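Local coordinates for lactate utilization protein C (Deinococcus radiodurans, PDB 2G40), which may function in the utilization of L-lactate, as a homodimeric member of the LutC/YkgG family, at residues L51-I56 against V166-I171; H58-R63 against A69-V74. One frame throughout, in Å; residues are numbered along the deposited sequence.

In the fold
Both contacts are made by helix 53-66: its first turn meets the 3-10 turn after strand 161-167 and the start of strand 171-172 in contact 1, and its middle turns cover strand 70-74 of the parallel sheet in contact 2. Their centres lie about 11 Å apart, on the same side of the chain's centre. In sequence they differ sharply: contact 2 joins the helix to the next strand along the chain, whereas contact 1 reaches across 110 residues. Apolar packing links the two, with I171 CD1 3.8 Å from F60 CD2. Contact 1 is mainly polar; contact 2 is built round the Y71 ring, with E61 over its face and F60 at its edge.

Contact 1: L51-I56 against V166-I171; sequences LSRAEI and VREDQI
R53 and E168 form a salt bridge in which two guanidinium nitrogens converge on one carboxylate oxygen. NE and NH2 of R53 each lie 3.1 Å from E168 OE2, a side-on grip that keeps the oxygen close to the guanidinium plane. The carboxylate stands almost perpendicular, its plane turned 89° from that of the guanidinium, and both donors reach OE2 from the same face: NE on the syn side, NH2 from well above the plane. The bend of E168 at chi2 (-85°) swings its carboxylate round to the arginine.

The other edge of the same guanidinium holds a backbone oxygen. I171 O accepts from R53 NH1 at 2.8 Å and from R53 NH2 at 2.9 Å, an end-on fork whose donors are both tilted out of the carbonyl plane on one side. Four bonds thus fix the rotation of the flat group, and NH2 serves both acceptors. Arginine suits the place because its planar, five-hydrogen head can serve a carboxylate and a carbonyl at once.

Apolar packing lies deeper. I56 CG2 meets I171 CG2 at 3.6 Å, the two branched side chains sliding past each other in opposite directions; beta-branched isoleucines fill this buried seam, which L57 and F60 extend along the helix over I171.

The helix start is secured by its own bonds. S52 is the N-cap, its OG accepting from E55 N at 3.1 Å, while S52 N donates to E55 OE1 at 2.8 Å. This reciprocal pair is a capping box at the head of the helix, whose first residue, R53, joins that N-terminus to the 3-10 turn through E168 and to edge strand 171-172 through I171, where the chain passes from the parallel to the mixed sheet.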
ATOM      1  N   LEU A  51      -6.080  25.667   8.160  1.00 21.37           N
ATOM      2  CA  LEU A  51      -4.864  26.380   7.786  1.00 19.77           C
ATOM      3  C   LEU A  51      -5.053  27.017   6.406  1.00 19.46           C
ATOM      4  O   LEU A  51      -5.886  26.568   5.598  1.00 21.31           O
ATOM      5  CB  LEU A  51      -3.675  25.423   7.769  1.00 20.18           C
ATOM      6  CG  LEU A  51      -3.203  24.877   9.125  1.00 18.71           C
ATOM      7  CD1 LEU A  51      -2.028  23.921   8.927  1.00 17.02           C
ATOM      8  CD2 LEU A  51      -2.830  26.000  10.086  1.00 25.35           C
ATOM      9  N   SER A  52      -4.297  28.070   6.131  1.00 19.05           N
ATOM     10  CA  SER A  52      -4.295  28.644   4.801  1.00 17.97           C
ATOM     11  C   SER A  52      -3.595  27.694   3.850  1.00 17.40           C
ATOM     12  O   SER A  52      -2.841  26.812   4.278  1.00 15.21           O
ATOM     13  CB  SER A  52      -3.591  29.991   4.808  1.00 18.23           C
ATOM     14  OG  SER A  52      -2.191  29.842   4.975  1.00 16.50           O
ATOM     15  N   ARG A  53      -3.813  27.879   2.555  1.00 15.50           N
ATOM     16  CA  ARG A  53      -3.093  27.095   1.554  1.00 17.56           C
ATOM     17  C   ARG A  53      -1.591  27.261   1.692  1.00 16.42           C
ATOM     18  O   ARG A  53      -0.848  26.290   1.555  1.00 15.15           O
ATOM     19  CB  ARG A  53      -3.511  27.465   0.131  1.00 18.59           C
ATOM     20  CG  ARG A  53      -4.975  27.167  -0.198  1.00 24.45           C
ATOM     21  CD  ARG A  53      -5.289  25.678  -0.022  1.00 24.44           C
ATOM     22  NE  ARG A  53      -4.373  24.830  -0.786  1.00 19.59           N
ATOM     23  CZ  ARG A  53      -4.274  23.513  -0.642  1.00 22.98           C
ATOM     24  NH1 ARG A  53      -5.032  22.873   0.236  1.00 29.99           N
ATOM     25  NH2 ARG A  53      -3.429  22.826  -1.394  1.00 27.44           N
ATOM     26  N   ALA A  54      -1.140  28.476   1.971  1.00 16.50           N
ATOM     27  CA  ALA A  54       0.299  28.687   2.148  1.00 16.22           C
ATOM     28  C   ALA A  54       0.862  27.886   3.326  1.00 15.29           C
ATOM     29  O   ALA A  54       1.900  27.247   3.200  1.00 15.80           O
ATOM     30  CB  ALA A  54       0.613  30.167   2.297  1.00 17.25           C
ATOM     31  N   GLU A  55       0.166  27.926   4.460  1.00 17.35           N
ATOM     32  CA  GLU A  55       0.540  27.163   5.657  1.00 15.39           C
ATOM     33  C   GLU A  55       0.499  25.656   5.427  1.00 15.39           C
ATOM     34  O   GLU A  55       1.355  24.908   5.925  1.00 15.42           O
ATOM     35  CB  GLU A  55      -0.388  27.516   6.799  1.00 15.29           C
ATOM     36  CG  GLU A  55      -0.213  28.916   7.331  1.00 21.16           C
ATOM     37  CD  GLU A  55      -1.320  29.325   8.272  1.00 16.09           C
ATOM     38  OE1 GLU A  55      -2.496  28.973   8.044  1.00 20.54           O
ATOM     39  OE2 GLU A  55      -1.012  30.030   9.257  1.00 27.23           O
ATOM     40  N   ILE A  56      -0.491  25.216   4.662  1.00 13.22           N
ATOM     41  CA  ILE A  56      -0.608  23.813   4.284  1.00 15.00           C
ATOM     42  C   ILE A  56       0.608  23.362   3.455  1.00 14.90           C
ATOM     43  O   ILE A  56       1.199  22.328   3.742  1.00 16.35           O
ATOM     44  CB  ILE A  56      -1.938  23.540   3.533  1.00 14.42           C
ATOM     45  CG1 ILE A  56      -3.117  23.683   4.492  1.00 16.69           C
ATOM     46  CG2 ILE A  56      -1.935  22.145   2.913  1.00 13.45           C
ATOM     47  CD1 ILE A  56      -4.464  23.652   3.780  1.00 17.03           C
ATOM     48  N   VAL A 166       3.024  15.854  -7.154  1.00 15.97           N
ATOM     49  CA  VAL A 166       1.836  16.168  -6.375  1.00 17.11           C
ATOM     50  C   VAL A 166       1.360  17.523  -6.848  1.00 17.22           C
ATOM     51  O   VAL A 166       2.067  18.495  -6.726  1.00 16.02           O
ATOM     52  CB  VAL A 166       2.192  16.246  -4.887  1.00 15.80           C
ATOM     53  CG1 VAL A 166       0.950  16.650  -4.068  1.00 21.01           C
ATOM     54  CG2 VAL A 166       2.799  14.926  -4.402  1.00 18.39           C
ATOM     55  N   ARG A 167       0.159  17.606  -7.407  1.00 18.55           N
ATOM     56  CA  ARG A 167      -0.359  18.907  -7.795  1.00 18.53           C
ATOM     57  C   ARG A 167      -0.674  19.681  -6.531  1.00 19.46           C
ATOM     58  O   ARG A 167      -1.142  19.095  -5.582  1.00 17.44           O
ATOM     59  CB  ARG A 167      -1.614  18.760  -8.614  1.00 20.83           C
ATOM     60  CG  ARG A 167      -1.437  17.992  -9.883  1.00 22.85           C
ATOM     61  CD  ARG A 167      -2.549  18.301 -10.859  1.00 32.95           C
ATOM     62  NE  ARG A 167      -3.851  18.065 -10.252  1.00 32.75           N
ATOM     63  CZ  ARG A 167      -4.414  16.864 -10.134  1.00 38.86           C
ATOM     64  NH1 ARG A 167      -3.808  15.777 -10.608  1.00 39.39           N
ATOM     65  NH2 ARG A 167      -5.602  16.749  -9.551  1.00 41.16           N
ATOM     66  N   GLU A 168      -0.412  20.985  -6.514  1.00 20.44           N
ATOM     67  CA  GLU A 168      -0.749  21.812  -5.363  1.00 21.56           C
ATOM     68  C   GLU A 168      -2.182  21.536  -4.880  1.00 21.46           C
ATOM     69  O   GLU A 168      -2.412  21.413  -3.673  1.00 21.08           O
ATOM     70  CB  GLU A 168      -0.558  23.294  -5.687  1.00 22.85           C
ATOM     71  CG  GLU A 168      -0.875  24.250  -4.547  1.00 29.83           C
ATOM     72  CD  GLU A 168      -2.349  24.632  -4.424  1.00 36.53           C
ATOM     73  OE1 GLU A 168      -3.136  24.445  -5.383  1.00 35.95           O
ATOM     74  OE2 GLU A 168      -2.713  25.133  -3.341  1.00 37.82           O
ATOM     75  N   ASP A 169      -3.123  21.394  -5.820  1.00 21.27           N
ATOM     76  CA  ASP A 169      -4.543  21.177  -5.499  1.00 23.73           C
ATOM     77  C   ASP A 169      -4.882  19.790  -4.981  1.00 22.07           C
ATOM     78  O   ASP A 169      -6.023  19.529  -4.615  1.00 22.99           O
ATOM     79  CB  ASP A 169      -5.446  21.526  -6.696  1.00 24.60           C
ATOM     80  CG  ASP A 169      -5.254  20.596  -7.889  1.00 32.91           C
ATOM     81  OD1 ASP A 169      -4.611  19.542  -7.763  1.00 37.51           O
ATOM     82  OD2 ASP A 169      -5.762  20.933  -8.975  1.00 42.02           O
ATOM     83  N   GLN A 170      -3.901  18.901  -4.942  1.00 20.18           N
ATOM     84  CA  GLN A 170      -4.089  17.576  -4.370  1.00 20.64           C
ATOM     85  C   GLN A 170      -3.668  17.528  -2.906  1.00 19.10           C
ATOM     86  O   GLN A 170      -3.796  16.491  -2.255  1.00 18.30           O
ATOM     87  CB  GLN A 170      -3.256  16.533  -5.131  1.00 20.07           C
ATOM     88  CG  GLN A 170      -3.796  16.177  -6.481  1.00 24.95           C
ATOM     89  CD  GLN A 170      -2.920  15.159  -7.149  1.00 21.54           C
ATOM     90  OE1 GLN A 170      -1.757  15.423  -7.413  1.00 19.85           O
ATOM     91  NE2 GLN A 170      -3.469  14.000  -7.432  1.00 24.98           N
ATOM     92  N   ILE A 171      -3.128  18.623  -2.395  1.00 17.91           N
ATOM     93  CA  ILE A 171      -2.665  18.637  -1.020  1.00 15.80           C
ATOM     94  C   ILE A 171      -3.796  19.154  -0.128  1.00 19.57           C
ATOM     95  O   ILE A 171      -4.313  20.237  -0.361  1.00 19.13           O
ATOM     96  CB  ILE A 171      -1.428  19.522  -0.857  1.00 17.20           C
ATOM     97  CG1 ILE A 171      -0.292  19.031  -1.763  1.00 15.38           C
ATOM     98  CG2 ILE A 171      -1.021  19.555   0.600  1.00 14.54           C
ATOM     99  CD1 ILE A 171       0.798  20.089  -1.991  1.00 17.92           C
TER

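Contact 2: H58-R63 against A69-V74; sequences HQFEDR and AAYTHV
Y71 lays one face of its ring against E61, so the glutamate can be followed outward across it. E61 CB stands 3.8 Å from the ring centroid, only 17° off the normal, a CH-pi contact over the face. CG comes next, 3.5 Å from Y71 CD1, and because it is anti to the backbone N (chi1 176°) the extended chain runs on across the ring at about a right angle to the tyrosine. CD then lies near CE1, with the carboxylate plane inclined only 22° to the ring. At the tip, E61 OE2 takes a hydrogen bond from a water that also donates to Y71 O, a bridge between helix and strand. Glutamate suits this partly exposed place: its methylenes cover the aromatic face while its charge meets water.

On the buried side F60 CD2 approaches the edge of the tyrosine, 3.7 Å from Y71 CE2, with the two rings oblique. With an alanine at Y71 the ring is lost, which would probably open a gap between helix and strand, leaving the E61 methylenes without their aromatic face and F60 without the tyrosine edge against it.

The ring projects from strand 70-74, an outer strand of the parallel sheet within the chain, under helix 53-66, where it also touches I64 and L65, and it reaches V222 of the adjacent strand 217-223.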
ATOM      1  N   HIS A  58       3.562  24.783   3.287  1.00 16.98           N
ATOM      2  CA  HIS A  58       4.738  24.828   4.145  1.00 17.94           C
ATOM      3  C   HIS A  58       4.767  23.660   5.107  1.00 14.78           C
ATOM      4  O   HIS A  58       5.796  23.046   5.310  1.00 13.95           O
ATOM      5  CB  HIS A  58       4.786  26.136   4.913  1.00 18.96           C
ATOM      6  CG  HIS A  58       5.095  27.317   4.052  1.00 19.51           C
ATOM      7  ND1 HIS A  58       4.917  28.612   4.483  1.00 19.17           N
ATOM      8  CD2 HIS A  58       5.577  27.403   2.789  1.00 24.34           C
ATOM      9  CE1 HIS A  58       5.268  29.445   3.519  1.00 21.62           C
ATOM     10  NE2 HIS A  58       5.701  28.737   2.495  1.00 17.91           N
ATOM     11  N   GLN A  59       3.620  23.317   5.660  1.00 16.09           N
ATOM     12  CA  GLN A  59       3.529  22.135   6.517  1.00 15.49           C
ATOM     13  C   GLN A  59       3.866  20.824   5.804  1.00 15.15           C
ATOM     14  O   GLN A  59       4.591  19.985   6.344  1.00 15.01           O
ATOM     15  CB  GLN A  59       2.130  22.069   7.121  1.00 15.73           C
ATOM     16  CG  GLN A  59       1.909  20.880   8.027  1.00 15.43           C
ATOM     17  CD  GLN A  59       0.566  20.945   8.661  1.00 16.83           C
ATOM     18  OE1 GLN A  59      -0.461  20.767   8.003  1.00 19.04           O
ATOM     19  NE2 GLN A  59       0.553  21.201   9.936  1.00 18.65           N
ATOM     20  N   PHE A  60       3.337  20.645   4.597  1.00 15.38           N
ATOM     21  CA  PHE A  60       3.570  19.453   3.804  1.00 15.09           C
ATOM     22  C   PHE A  60       5.062  19.341   3.545  1.00 15.75           C
ATOM     23  O   PHE A  60       5.657  18.289   3.784  1.00 16.43           O
ATOM     24  CB  PHE A  60       2.798  19.540   2.486  1.00 14.50           C
ATOM     25  CG  PHE A  60       2.954  18.344   1.582  1.00 13.57           C
ATOM     26  CD1 PHE A  60       2.626  17.068   2.017  1.00 15.04           C
ATOM     27  CD2 PHE A  60       3.401  18.509   0.267  1.00 14.95           C
ATOM     28  CE1 PHE A  60       2.733  15.962   1.162  1.00 16.37           C
ATOM     29  CE2 PHE A  60       3.532  17.436  -0.582  1.00 18.12           C
ATOM     30  CZ  PHE A  60       3.187  16.136  -0.131  1.00 20.82           C
ATOM     31  N   GLU A  61       5.655  20.449   3.089  1.00 15.44           N
ATOM     32  CA  GLU A  61       7.098  20.500   2.860  1.00 15.91           C
ATOM     33  C   GLU A  61       7.874  20.047   4.100  1.00 14.35           C
ATOM     34  O   GLU A  61       8.755  19.190   4.005  1.00 15.26           O
ATOM     35  CB  GLU A  61       7.538  21.913   2.466  1.00 14.66           C
ATOM     36  CG  GLU A  61       9.063  22.071   2.296  1.00 15.38           C
ATOM     37  CD  GLU A  61       9.473  23.440   1.748  1.00 19.33           C
ATOM     38  OE1 GLU A  61       8.672  24.380   1.827  1.00 18.05           O
ATOM     39  OE2 GLU A  61      10.601  23.574   1.242  1.00 22.80           O
ATOM     40  N   ASP A  62       7.553  20.628   5.257  1.00 13.53           N
ATOM     41  CA  ASP A  62       8.255  20.309   6.501  1.00 14.66           C
ATOM     42  C   ASP A  62       8.165  18.818   6.804  1.00 14.44           C
ATOM     43  O   ASP A  62       9.118  18.210   7.221  1.00 15.02           O
ATOM     44  CB  ASP A  62       7.666  21.052   7.684  1.00 16.23           C
ATOM     45  CG  ASP A  62       7.877  22.552   7.616  1.00 22.22           C
ATOM     46  OD1 ASP A  62       8.648  23.008   6.757  1.00 22.21           O
ATOM     47  OD2 ASP A  62       7.276  23.276   8.441  1.00 22.15           O
ATOM     48  N   ARG A  63       6.980  18.255   6.617  1.00 14.56           N
ATOM     49  CA  ARG A  63       6.771  16.851   6.974  1.00 17.23           C
ATOM     50  C   ARG A  63       7.488  15.928   5.993  1.00 18.11           C
ATOM     51  O   ARG A  63       8.008  14.889   6.397  1.00 18.76           O
ATOM     52  CB  ARG A  63       5.273  16.513   7.047  1.00 17.00           C
ATOM     53  CG  ARG A  63       4.503  17.171   8.186  1.00 18.74           C
ATOM     54  CD  ARG A  63       4.960  16.711   9.576  1.00 21.59           C
ATOM     55  NE  ARG A  63       6.069  17.527  10.057  1.00 32.67           N
ATOM     56  CZ  ARG A  63       5.949  18.778  10.499  1.00 36.67           C
ATOM     57  NH1 ARG A  63       4.758  19.380  10.527  1.00 44.52           N
ATOM     58  NH2 ARG A  63       7.033  19.443  10.901  1.00 34.58           N
ATOM     59  N   ALA A  69      12.845  12.910   2.677  1.00 21.01           N
ATOM     60  CA  ALA A  69      12.648  12.982   1.243  1.00 21.60           C
ATOM     61  C   ALA A  69      13.164  14.302   0.700  1.00 20.67           C
ATOM     62  O   ALA A  69      13.344  15.273   1.453  1.00 19.78           O
ATOM     63  CB  ALA A  69      11.200  12.812   0.907  1.00 24.09           C
ATOM     64  N   ALA A  70      13.400  14.338  -0.606  1.00 18.10           N
ATOM     65  CA  ALA A  70      13.651  15.592  -1.291  1.00 17.96           C
ATOM     66  C   ALA A  70      12.320  16.231  -1.643  1.00 16.23           C
ATOM     67  O   ALA A  70      11.315  15.548  -1.804  1.00 14.89           O
ATOM     68  CB  ALA A  70      14.492  15.404  -2.525  1.00 19.66           C
ATOM     69  N   TYR A  71      12.310  17.562  -1.693  1.00 16.07           N
ATOM     70  CA  TYR A  71      11.098  18.315  -1.950  1.00 16.51           C
ATOM     71  C   TYR A  71      11.403  19.544  -2.801  1.00 18.01           C
ATOM     72  O   TYR A  71      12.339  20.285  -2.515  1.00 18.94           O
ATOM     73  CB  TYR A  71      10.463  18.767  -0.629  1.00 18.48           C
ATOM     74  CG  TYR A  71       9.162  19.533  -0.782  1.00 14.53           C
ATOM     75  CD1 TYR A  71       9.163  20.904  -1.011  1.00 20.18           C
ATOM     76  CD2 TYR A  71       7.947  18.906  -0.642  1.00 18.69           C
ATOM     77  CE1 TYR A  71       7.980  21.615  -1.143  1.00 20.47           C
ATOM     78  CE2 TYR A  71       6.752  19.617  -0.777  1.00 23.20           C
ATOM     79  CZ  TYR A  71       6.786  20.975  -1.016  1.00 19.82           C
ATOM     80  OH  TYR A  71       5.603  21.675  -1.130  1.00 21.10           O
ATOM     81  N   THR A  72      10.563  19.786  -3.797  1.00 17.94           N
ATOM     82  CA  THR A  72      10.651  21.004  -4.586  1.00 20.11           C
ATOM     83  C   THR A  72       9.264  21.391  -5.026  1.00 17.02           C
ATOM     84  O   THR A  72       8.424  20.539  -5.251  1.00 18.70           O
ATOM     85  CB  THR A  72      11.598  20.835  -5.799  1.00 21.89           C
ATOM     86  OG1 THR A  72      11.839  22.117  -6.412  1.00 23.43           O
ATOM     87  CG2 THR A  72      11.032  19.877  -6.811  1.00 23.60           C
ATOM     88  N   HIS A  73       9.007  22.691  -5.104  1.00 16.73           N
ATOM     89  CA  HIS A  73       7.738  23.188  -5.603  1.00 18.66           C
ATOM     90  C   HIS A  73       8.070  23.993  -6.860  1.00 16.92           C
ATOM     91  O   HIS A  73       8.884  24.897  -6.817  1.00 19.23           O
ATOM     92  CB  HIS A  73       7.041  24.063  -4.564  1.00 18.78           C
ATOM     93  CG  HIS A  73       5.641  24.467  -4.941  1.00 17.60           C
ATOM     94  ND1 HIS A  73       4.810  25.130  -4.068  1.00 27.40           N
ATOM     95  CD2 HIS A  73       4.924  24.295  -6.078  1.00 27.13           C
ATOM     96  CE1 HIS A  73       3.651  25.369  -4.655  1.00 31.03           C
ATOM     97  NE2 HIS A  73       3.693  24.872  -5.877  1.00 25.17           N
ATOM     98  N   VAL A  74       7.480  23.606  -7.984  1.00 18.97           N
ATOM     99  CA  VAL A  74       7.773  24.221  -9.273  1.00 20.46           C
ATOM    100  C   VAL A  74       6.470  24.586  -9.988  1.00 21.39           C
ATOM    101  O   VAL A  74       5.400  24.135  -9.602  1.00 19.44           O
ATOM    102  CB  VAL A  74       8.639  23.262 -10.163  1.00 20.66           C
ATOM    103  CG1 VAL A  74       9.965  22.957  -9.505  1.00 22.86           C
ATOM    104  CG2 VAL A  74       7.874  21.976 -10.495  1.00 22.80           C
TER
HETATM  105  O   HOH W   1      12.842  21.884  -0.126  1.00 34.33           O